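Local coordinates for CrataBL (Crataeva tapia, PDB 4IHZ), which inhibits trypsin and probably also factor Xa, and probably acts as a lectin that binds glucose and N-acetylglucosamine, at residues 61-66 and 112-117; 120-125 and 153-158; 17-22 and 36-41. All coordinates share one frame; numbering follows the deposited sequence. Where two conformers were deposited one is given.

Interaction 1: 61-66 and 112-117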
loop_
_atom_site.group_PDB
_atom_site.type_symbol
_atom_site.label_atom_id
_atom_site.label_comp_id
_atom_site.label_asym_id
_atom_site.label_seq_id
_atom_site.Cartn_x
_atom_site.Cartn_y
_atom_site.Cartn_z
ATOM N N LYS A 61 -10.831 -21.640 2.313
ATOM C CA LYS A 61 -10.855 -21.547 0.845
ATOM C C LYS A 61 -12.127 -20.879 0.308
ATOM O O LYS A 61 -12.109 -20.298 -0.773
ATOM C CB LYS A 61 -10.574 -22.900 0.165
ATOM C CG LYS A 61 -11.783 -23.631 -0.394
ATOM C CD LYS A 61 -11.426 -24.476 -1.628
ATOM C CE LYS A 61 -12.571 -25.416 -2.037
ATOM N NZ LYS A 61 -13.848 -24.717 -2.424
ATOM N N VAL A 62 -13.208 -20.960 1.083
ATOM C CA VAL A 62 -14.465 -20.281 0.799
ATOM C C VAL A 62 -14.589 -19.119 1.776
ATOM O O VAL A 62 -14.355 -19.257 2.973
ATOM C CB VAL A 62 -15.669 -21.260 0.963
ATOM C CG1 VAL A 62 -17.013 -20.536 0.844
ATOM C CG2 VAL A 62 -15.566 -22.371 -0.074
ATOM N N VAL A 63 -14.940 -17.958 1.248
ATOM C CA VAL A 63 -15.194 -16.788 2.062
ATOM C C VAL A 63 -16.521 -16.941 2.822
ATOM O O VAL A 63 -17.569 -17.042 2.200
ATOM C CB VAL A 63 -15.267 -15.546 1.149
ATOM C CG1 VAL A 63 -15.644 -14.304 1.933
ATOM C CG2 VAL A 63 -13.951 -15.354 0.395
ATOM N N PRO A 64 -16.477 -16.927 4.171
ATOM C CA PRO A 64 -17.740 -17.068 4.896
ATOM C C PRO A 64 -18.496 -15.757 4.904
ATOM O O PRO A 64 -17.884 -14.691 4.935
ATOM C CB PRO A 64 -17.309 -17.405 6.328
ATOM C CG PRO A 64 -15.856 -17.524 6.309
ATOM C CD PRO A 64 -15.331 -16.839 5.093
ATOM N N LEU A 65 -19.826 -15.853 4.854
ATOM C CA LEU A 65 -20.670 -14.688 4.989
ATOM C C LEU A 65 -20.707 -14.294 6.447
ATOM O O LEU A 65 -20.507 -15.140 7.339
ATOM C CB LEU A 65 -22.098 -15.041 4.528
ATOM C CG LEU A 65 -22.177 -15.501 3.062
ATOM C CD1 LEU A 65 -23.589 -15.843 2.619
ATOM C CD2 LEU A 65 -21.578 -14.466 2.123
ATOM N N SER A 66 -21.015 -13.023 6.698
ATOM C CA SER A 66 -21.219 -12.525 8.049
ATOM C C SER A 66 -20.000 -12.733 8.945
ATOM O O SER A 66 -20.127 -12.980 10.147
ATOM C CB SER A 66 -22.501 -13.145 8.659
ATOM O OG SER A 66 -23.617 -12.663 7.960
ATOM N N PHE A 112 -14.384 -5.654 6.879
ATOM C CA PHE A 112 -15.711 -5.619 6.243
ATOM C C PHE A 112 -16.328 -6.998 6.365
ATOM O O PHE A 112 -15.649 -7.969 6.735
ATOM C CB PHE A 112 -15.552 -5.271 4.754
ATOM C CG PHE A 112 -15.018 -3.892 4.503
ATOM C CD1 PHE A 112 -15.894 -2.856 4.164
ATOM C CD2 PHE A 112 -13.628 -3.622 4.577
ATOM C CE1 PHE A 112 -15.427 -1.583 3.915
ATOM C CE2 PHE A 112 -13.137 -2.345 4.336
ATOM C CZ PHE A 112 -14.015 -1.324 3.982
ATOM N N ARG A 113 -17.609 -7.109 6.023
ATOM C CA ARG A 113 -18.216 -8.417 5.864
ATOM C C ARG A 113 -19.118 -8.386 4.653
ATOM O O ARG A 113 -19.599 -7.325 4.263
ATOM C CB ARG A 113 -19.083 -8.806 7.092
ATOM C CG ARG A 113 -18.273 -8.832 8.375
ATOM C CD ARG A 113 -19.162 -9.128 9.575
ATOM N NE ARG A 113 -18.312 -9.066 10.759
ATOM C CZ ARG A 113 -18.676 -9.467 11.969
ATOM N NH1 ARG A 113 -19.895 -9.964 12.168
ATOM N NH2 ARG A 113 -17.811 -9.363 12.964
ATOM N N ILE A 114 -19.354 -9.570 4.092
ATOM C CA ILE A 114 -20.363 -9.763 3.041
ATOM C C ILE A 114 -21.575 -10.392 3.739
ATOM O O ILE A 114 -21.441 -11.426 4.402
ATOM C CB ILE A 114 -19.865 -10.706 1.946
ATOM C CG1 ILE A 114 -18.645 -10.089 1.247
ATOM C CG2 ILE A 114 -20.990 -10.975 0.915
ATOM C CD1 ILE A 114 -17.931 -11.047 0.248
ATOM N N GLU A 115 -22.726 -9.744 3.624
ATOM C CA GLU A 115 -23.960 -10.284 4.252
ATOM C C GLU A 115 -25.025 -10.477 3.227
ATOM O O GLU A 115 -25.094 -9.725 2.257
ATOM C CB GLU A 115 -24.468 -9.369 5.364
ATOM C CG GLU A 115 -23.477 -9.282 6.537
ATOM C CD GLU A 115 -23.879 -8.342 7.651
ATOM O OE1 GLU A 115 -24.936 -7.671 7.559
ATOM O OE2 GLU A 115 -23.094 -8.252 8.635
ATOM N N ARG A 116 -25.899 -11.469 3.441
ATOM C CA ARG A 116 -27.043 -11.582 2.532
ATOM C C ARG A 116 -28.001 -10.408 2.709
ATOM O O ARG A 116 -28.189 -9.899 3.809
ATOM C CB ARG A 116 -27.806 -12.885 2.725
ATOM C CG ARG A 116 -26.968 -14.094 2.373
ATOM C CD ARG A 116 -27.835 -15.320 2.230
ATOM N NE ARG A 116 -27.039 -16.449 1.721
ATOM C CZ ARG A 116 -26.709 -16.618 0.436
ATOM N NH1 ARG A 116 -27.090 -15.753 -0.497
ATOM N NH2 ARG A 116 -25.962 -17.660 0.095
ATOM N N HIS A 117 -28.598 -10.001 1.604
ATOM C CA HIS A 117 -29.496 -8.863 1.590
ATOM C C HIS A 117 -30.500 -9.188 0.511
ATOM O O HIS A 117 -30.200 -9.120 -0.686
ATOM C CB HIS A 117 -28.703 -7.587 1.243
ATOM C CG HIS A 117 -29.551 -6.359 1.148
ATOM N ND1 HIS A 117 -30.143 -5.772 2.245
ATOM C CD2 HIS A 117 -29.888 -5.595 0.083
ATOM C CE1 HIS A 117 -30.830 -4.711 1.856
ATOM N NE2 HIS A 117 -30.699 -4.588 0.546
HETATM O O HOH W 1 -18.206 -11.953 5.360
#

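Interaction 2: 120-125 and 153-158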
loop_
_atom_site.group_PDB
_atom_site.type_symbol
_atom_site.label_atom_id
_atom_site.label_comp_id
_atom_site.label_asym_id
_atom_site.label_seq_id
_atom_site.Cartn_x
_atom_site.Cartn_y
_atom_site.Cartn_z
ATOM N N SER A 120 -29.725 -11.014 -2.847
ATOM C CA SER A 120 -28.350 -10.628 -3.202
ATOM C C SER A 120 -27.516 -10.443 -1.942
ATOM O O SER A 120 -27.745 -11.112 -0.924
ATOM C CB SER A 120 -28.325 -9.357 -4.045
ATOM O OG SER A 120 -28.894 -8.294 -3.353
ATOM N N TYR A 121 -26.519 -9.559 -2.015
ATOM C CA TYR A 121 -25.603 -9.356 -0.912
ATOM C C TYR A 121 -25.513 -7.887 -0.598
ATOM O O TYR A 121 -25.986 -7.040 -1.361
ATOM C CB TYR A 121 -24.216 -9.927 -1.251
ATOM C CG TYR A 121 -24.197 -11.420 -1.473
ATOM C CD1 TYR A 121 -24.129 -12.306 -0.372
ATOM C CD2 TYR A 121 -24.261 -11.954 -2.748
ATOM C CE1 TYR A 121 -24.111 -13.683 -0.571
ATOM C CE2 TYR A 121 -24.254 -13.345 -2.944
ATOM C CZ TYR A 121 -24.169 -14.190 -1.840
ATOM O OH TYR A 121 -24.151 -15.562 -2.008
ATOM N N LYS A 122 -24.888 -7.577 0.522
ATOM C CA LYS A 122 -24.445 -6.234 0.793
ATOM C C LYS A 122 -23.078 -6.305 1.457
ATOM O O LYS A 122 -22.702 -7.318 2.063
ATOM C CB LYS A 122 -25.418 -5.505 1.709
ATOM C CG LYS A 122 -25.530 -6.081 3.110
ATOM C CD LYS A 122 -26.541 -5.310 3.931
ATOM C CE LYS A 122 -26.709 -5.992 5.289
ATOM N NZ LYS A 122 -27.675 -5.254 6.165
ATOM N N LEU A 123 -22.316 -5.233 1.297
ATOM C CA LEU A 123 -21.086 -5.050 2.069
ATOM C C LEU A 123 -21.395 -4.235 3.306
ATOM O O LEU A 123 -22.226 -3.299 3.281
ATOM C CB LEU A 123 -20.030 -4.301 1.232
ATOM C CG LEU A 123 -19.538 -5.004 -0.019
ATOM C CD1 LEU A 123 -18.465 -4.061 -0.648
ATOM C CD2 LEU A 123 -18.942 -6.337 0.321
ATOM N N VAL A 124 -20.733 -4.590 4.413
ATOM C CA VAL A 124 -20.840 -3.805 5.637
ATOM C C VAL A 124 -19.416 -3.547 6.114
ATOM O O VAL A 124 -18.493 -4.311 5.799
ATOM C CB VAL A 124 -21.684 -4.539 6.741
ATOM C CG1 VAL A 124 -23.061 -4.911 6.180
ATOM C CG2 VAL A 124 -20.926 -5.760 7.246
ATOM N N HIS A 125 -19.231 -2.479 6.868
ATOM C CA HIS A 125 -17.918 -2.246 7.472
ATOM C C HIS A 125 -18.120 -2.367 8.974
ATOM O O HIS A 125 -19.116 -1.882 9.494
ATOM C CB HIS A 125 -17.392 -0.863 7.123
ATOM C CG HIS A 125 -16.063 -0.578 7.743
ATOM N ND1 HIS A 125 -15.917 0.243 8.843
ATOM C CD2 HIS A 125 -14.827 -1.051 7.453
ATOM C CE1 HIS A 125 -14.641 0.287 9.188
ATOM N NE2 HIS A 125 -13.963 -0.511 8.377
ATOM N N ASP A 153 -25.176 3.064 6.497
ATOM C CA ASP A 153 -26.347 2.245 6.848
ATOM C C ASP A 153 -27.548 2.259 5.895
ATOM O O ASP A 153 -28.678 1.951 6.306
ATOM C CB ASP A 153 -26.770 2.466 8.304
ATOM C CG ASP A 153 -25.980 1.598 9.259
ATOM O OD1 ASP A 153 -25.827 0.365 8.982
ATOM O OD2 ASP A 153 -25.515 2.158 10.273
ATOM N N ARG A 154 -27.300 2.607 4.631
ATOM C CA ARG A 154 -28.280 2.452 3.524
ATOM C C ARG A 154 -27.689 1.495 2.488
ATOM O O ARG A 154 -26.903 1.906 1.626
ATOM C CB ARG A 154 -28.572 3.804 2.889
ATOM C CG ARG A 154 -29.198 4.773 3.870
ATOM C CD ARG A 154 -29.437 6.131 3.243
ATOM N NE ARG A 154 -28.213 6.930 3.104
ATOM C CZ ARG A 154 -27.665 7.660 4.074
ATOM N NH1 ARG A 154 -28.188 7.669 5.296
ATOM N NH2 ARG A 154 -26.576 8.384 3.829
ATOM N N PRO A 155 -28.005 0.203 2.597
ATOM C CA PRO A 155 -27.161 -0.722 1.843
ATOM C C PRO A 155 -27.384 -0.679 0.340
ATOM O O PRO A 155 -28.520 -0.535 -0.114
ATOM C CB PRO A 155 -27.537 -2.089 2.389
ATOM C CG PRO A 155 -28.947 -1.915 2.915
ATOM C CD PRO A 155 -29.038 -0.484 3.399
ATOM N N LEU A 156 -26.284 -0.778 -0.391
ATOM C CA LEU A 156 -26.343 -1.060 -1.824
ATOM C C LEU A 156 -26.420 -2.568 -2.015
ATOM O O LEU A 156 -25.525 -3.306 -1.580
ATOM C CB LEU A 156 -25.075 -0.517 -2.517
ATOM C CG LEU A 156 -25.014 -0.834 -4.021
ATOM C CD1 LEU A 156 -26.098 -0.152 -4.833
ATOM C CD2 LEU A 156 -23.620 -0.462 -4.535
ATOM N N ALA A 157 -27.480 -3.060 -2.656
ATOM C CA ALA A 157 -27.490 -4.483 -3.032
ATOM C C ALA A 157 -26.463 -4.776 -4.122
ATOM O O ALA A 157 -26.462 -4.120 -5.177
ATOM C CB ALA A 157 -28.869 -4.920 -3.522
ATOM N N VAL A 158 -25.641 -5.782 -3.868
ATOM C CA VAL A 158 -24.571 -6.126 -4.806
ATOM C C VAL A 158 -24.536 -7.601 -5.109
ATOM O O VAL A 158 -25.073 -8.450 -4.376
ATOM C CB VAL A 158 -23.126 -5.686 -4.293
ATOM C CG1 VAL A 158 -23.066 -4.154 -4.104
ATOM C CG2 VAL A 158 -22.732 -6.446 -2.969
HETATM O O HOH W 2 -23.248 -2.962 -0.111
#

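Interaction 3: 17-22 and 36-41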
loop_
_atom_site.group_PDB
_atom_site.type_symbol
_atom_site.label_atom_id
_atom_site.label_comp_id
_atom_site.label_asym_id
_atom_site.label_seq_id
_atom_site.Cartn_x
_atom_site.Cartn_y
_atom_site.Cartn_z
ATOM N N ALA A 17 -22.882 -0.937 -13.804
ATOM C CA ALA A 17 -21.902 0.107 -13.457
ATOM C C ALA A 17 -21.152 -0.307 -12.174
ATOM O O ALA A 17 -21.685 -0.186 -11.064
ATOM C CB ALA A 17 -22.652 1.453 -13.239
ATOM N N GLY A 18 -19.933 -0.822 -12.356
ATOM C CA GLY A 18 -19.125 -1.234 -11.216
ATOM C C GLY A 18 -18.241 -0.105 -10.702
ATOM O O GLY A 18 -18.569 1.096 -10.798
ATOM N N PHE A 19 -17.157 -0.495 -10.054
ATOM C CA PHE A 19 -16.428 0.415 -9.169
ATOM C C PHE A 19 -14.957 0.355 -9.316
ATOM O O PHE A 19 -14.376 -0.706 -9.630
ATOM C CB PHE A 19 -16.759 0.070 -7.699
ATOM C CG PHE A 19 -18.214 0.270 -7.362
ATOM C CD1 PHE A 19 -18.693 1.507 -7.013
ATOM C CD2 PHE A 19 -19.087 -0.802 -7.493
ATOM C CE1 PHE A 19 -20.063 1.672 -6.720
ATOM C CE2 PHE A 19 -20.422 -0.638 -7.227
ATOM C CZ PHE A 19 -20.918 0.583 -6.859
ATOM N N SER A 20 -14.308 1.503 -9.116
ATOM C CA SER A 20 -12.836 1.538 -9.181
ATOM C C SER A 20 -12.308 2.507 -8.138
ATOM O O SER A 20 -12.913 3.556 -7.934
ATOM C CB SER A 20 -12.424 2.037 -10.577
ATOM O OG SER A 20 -11.013 2.331 -10.625
ATOM N N PRO A 21 -11.173 2.194 -7.498
ATOM C CA PRO A 21 -10.428 3.266 -6.800
ATOM C C PRO A 21 -10.218 4.481 -7.692
ATOM O O PRO A 21 -9.910 4.364 -8.886
ATOM C CB PRO A 21 -9.093 2.598 -6.464
ATOM C CG PRO A 21 -9.427 1.109 -6.355
ATOM C CD PRO A 21 -10.410 0.919 -7.515
ATOM N N ASP A 22 -10.411 5.673 -7.128
ATOM C CA ASP A 22 -10.236 6.887 -7.899
ATOM C C ASP A 22 -8.859 7.019 -8.539
ATOM O O ASP A 22 -8.749 7.558 -9.663
ATOM C CB ASP A 22 -10.520 8.102 -7.049
ATOM C CG ASP A 22 -11.888 8.687 -7.300
ATOM O OD1 ASP A 22 -12.591 8.346 -8.312
ATOM O OD2 ASP A 22 -12.266 9.561 -6.486
ATOM N N ASP A 36 -8.595 8.039 -1.129
ATOM C CA ASP A 36 -8.756 7.408 -2.430
ATOM C C ASP A 36 -10.083 6.650 -2.405
ATOM O O ASP A 36 -10.150 5.505 -1.972
ATOM C CB ASP A 36 -7.578 6.467 -2.693
ATOM C CG ASP A 36 -7.569 5.916 -4.117
ATOM O OD1 ASP A 36 -7.821 6.693 -5.073
ATOM O OD2 ASP A 36 -7.309 4.685 -4.289
ATOM N N LEU A 37 -11.130 7.331 -2.860
ATOM C CA LEU A 37 -12.489 6.798 -2.821
ATOM C C LEU A 37 -12.670 5.639 -3.770
ATOM O O LEU A 37 -11.884 5.461 -4.708
ATOM C CB LEU A 37 -13.476 7.914 -3.214
ATOM C CG LEU A 37 -13.464 9.129 -2.311
ATOM C CD1 LEU A 37 -14.316 10.154 -3.043
ATOM C CD2 LEU A 37 -14.025 8.826 -0.914
ATOM N N ILE A 38 -13.744 4.874 -3.561
ATOM C CA ILE A 38 -14.106 3.825 -4.509
ATOM C C ILE A 38 -15.334 4.385 -5.225
ATOM O O ILE A 38 -16.401 4.553 -4.601
ATOM C CB ILE A 38 -14.508 2.514 -3.765
ATOM C CG1 ILE A 38 -13.354 1.962 -2.905
ATOM C CG2 ILE A 38 -15.011 1.447 -4.771
ATOM C CD1 ILE A 38 -12.106 1.657 -3.692
ATOM N N THR A 39 -15.192 4.697 -6.509
ATOM C CA THR A 39 -16.251 5.402 -7.226
ATOM C C THR A 39 -16.849 4.557 -8.334
ATOM O O THR A 39 -16.205 3.638 -8.859
ATOM C CB THR A 39 -15.794 6.755 -7.806
ATOM O OG1 THR A 39 -14.660 6.538 -8.645
ATOM C CG2 THR A 39 -15.428 7.726 -6.640
ATOM N N GLN A 40 -18.065 4.884 -8.722
ATOM C CA GLN A 40 -18.792 4.105 -9.674
ATOM C C GLN A 40 -18.520 4.552 -11.105
ATOM O O GLN A 40 -18.491 5.747 -11.406
ATOM C CB GLN A 40 -20.293 4.202 -9.350
ATOM C CG GLN A 40 -21.110 3.164 -10.118
ATOM C CD GLN A 40 -22.542 3.152 -9.709
ATOM O OE1 GLN A 40 -23.132 4.205 -9.388
ATOM N NE2 GLN A 40 -23.142 1.974 -9.737
ATOM N N LEU A 41 -18.305 3.590 -11.985
ATOM C CA LEU A 41 -18.048 3.913 -13.388
ATOM C C LEU A 41 -19.363 3.906 -14.140
ATOM O O LEU A 41 -19.845 2.863 -14.570
ATOM C CB LEU A 41 -17.125 2.837 -13.972
ATOM C CG LEU A 41 -15.757 2.672 -13.315
ATOM C CD1 LEU A 41 -14.938 1.654 -14.079
ATOM C CD2 LEU A 41 -15.032 3.972 -13.364
HETATM O O HOH W 3 -10.576 10.033 -4.490
#

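Interaction 1: 61-66 and 112-117
L65 and S66, at the end of the 61-66 loop, pack across strand 112-117 of the beta-trefoil, the touching parts of the two segments running 78° apart. The tight part centres on I114. Its carbonyl O accepts a nearly straight bond from S66 N (2.8 Å), and L65 CA approaches the same oxygen at 3.4 Å as a weak CA-H...O contact. L65 CD2 rests on I114 CG2 at 3.7 Å, a fit of branched aliphatic groups; V63 CG1 meets I114 CD1 at 4.3 Å, beside L69 and F53. A water accepts from I114 N and lies 2.8 Å from P64 O. The solvent side, with S66 and R116 exposed, offers packing rather than polar side-chain bonds. L65 CG is anti to the carbonyl carbon (chi1 -60°), and the leucine fork beyond it serves two partners: L65 CD1 lies over one face of the R116 guanidinium, 3.6 Å from R116 NE. S66 OG lies 3.7 Å from E115 CG, and R113 CD packs against S66 C while R113 NE is bonded to N68 OD1. R116 NH2 bonds a glycerol, probably from the crystallisation liquor. Chemically, one direct backbone bond fixes the loop over an apolar footing.

Interaction 2: 120-125 and 153-158
The Y121 ring meets V158 by its edge: V158 O lies in the ring plane, 3.9 Å from Y121 CD2, and 3.6 Å from Y121 CB. Neither ring face is used across this contact; farther out the ring meets F160 with the planes at about 45°, and Y121 also packs on I114, R116 and L65. P155 brings an aliphatic ring, whose CB packs on K122 CD at 3.7 Å, the two side chains crossing obliquely. K122 CG sits between the backbone N and the carbonyl carbon (chi1 65°), and from there the extended chain carries its methylenes past the proline to a salt bridge between NZ and D135. Lysine suits the place because it offers an apolar shaft and a charged end. In the beta-trefoil this is where strand 120-125 receives the start of the closing strand 158-162: Y121 and V158 form a single antiparallel, hydrogen-bonded bridge. V158 N gives a nearly straight bond to Y121 O (2.8 Å), while the return bond from Y121 N to V158 O is more bent, at 146°. A157 CA adds a CA-H...O contact to Y121 O at 3.4 Å. Beyond the bridge the chains diverge, and a water takes over, accepting from L123 N and donating to L156 O at 2.7 Å.

Interaction 3: 17-22 and 36-41
Strands 19-21 and 38-40 pair as a short antiparallel beta ribbon of the beta-trefoil, their axes 4.5 Å apart at closest approach and 143° between directions. S20 and T39 form the hydrogen-bonded pair, flanked by the non-hydrogen-bonded pairs F19-Q40 and P21-I38; proline, without an N-H to give, suits such a position. Backbone bonds from L41 N to G18 O and from D22 N to L37 O (2.8 Å) extend the ladder beyond the strands. F19, P21, I38 and Q40 share one face. There F19 CB packs on I38 CG2 at 3.7 Å, and P21 CG lies alongside I38 CD1. Q40 extends past F19 with its amide only 8° from parallel to the ring, Q40 CB lying 3.7 Å from F19 CE1. CG anti to the backbone N (chi1 -167°) starts the extended chain that brings Q40 NE2 to A17 O at 2.9 Å, while OE1 accepts from R147. D36 OD2 packs on P21 CB and bonds T101 OG1; D36 OD1 accepts from N23 N. S20 OG donates to P21 O. A water donates to D22 OD2 and accepts from L37 N, whereas D22 OD1, salt-bridged to R146, receives T39 OG1 at 2.8 Å from above the carboxylate plane.

From the N terminus, the 17-22/36-41 pairing of interaction 3 comes first and closes a short loop containing helix 22-26. Interaction 1 then spans the 45 residues from the 61-66 loop to strand 112-117, and interaction 2 joins the next strand, 120-125, to 153-158. The three follow in series, without nesting or crossing. Interactions 1 and 2 are linked directly because strands 112-117 and 120-125 are sheet neighbours, with E115 O and K122 N 2.8 Å apart. Interaction 3 lies across the chain's centre from interaction 1, yet touches interaction 2 where L156 CD2 meets F19 CZ, tying the early ribbon to the C-terminal part of the trefoil.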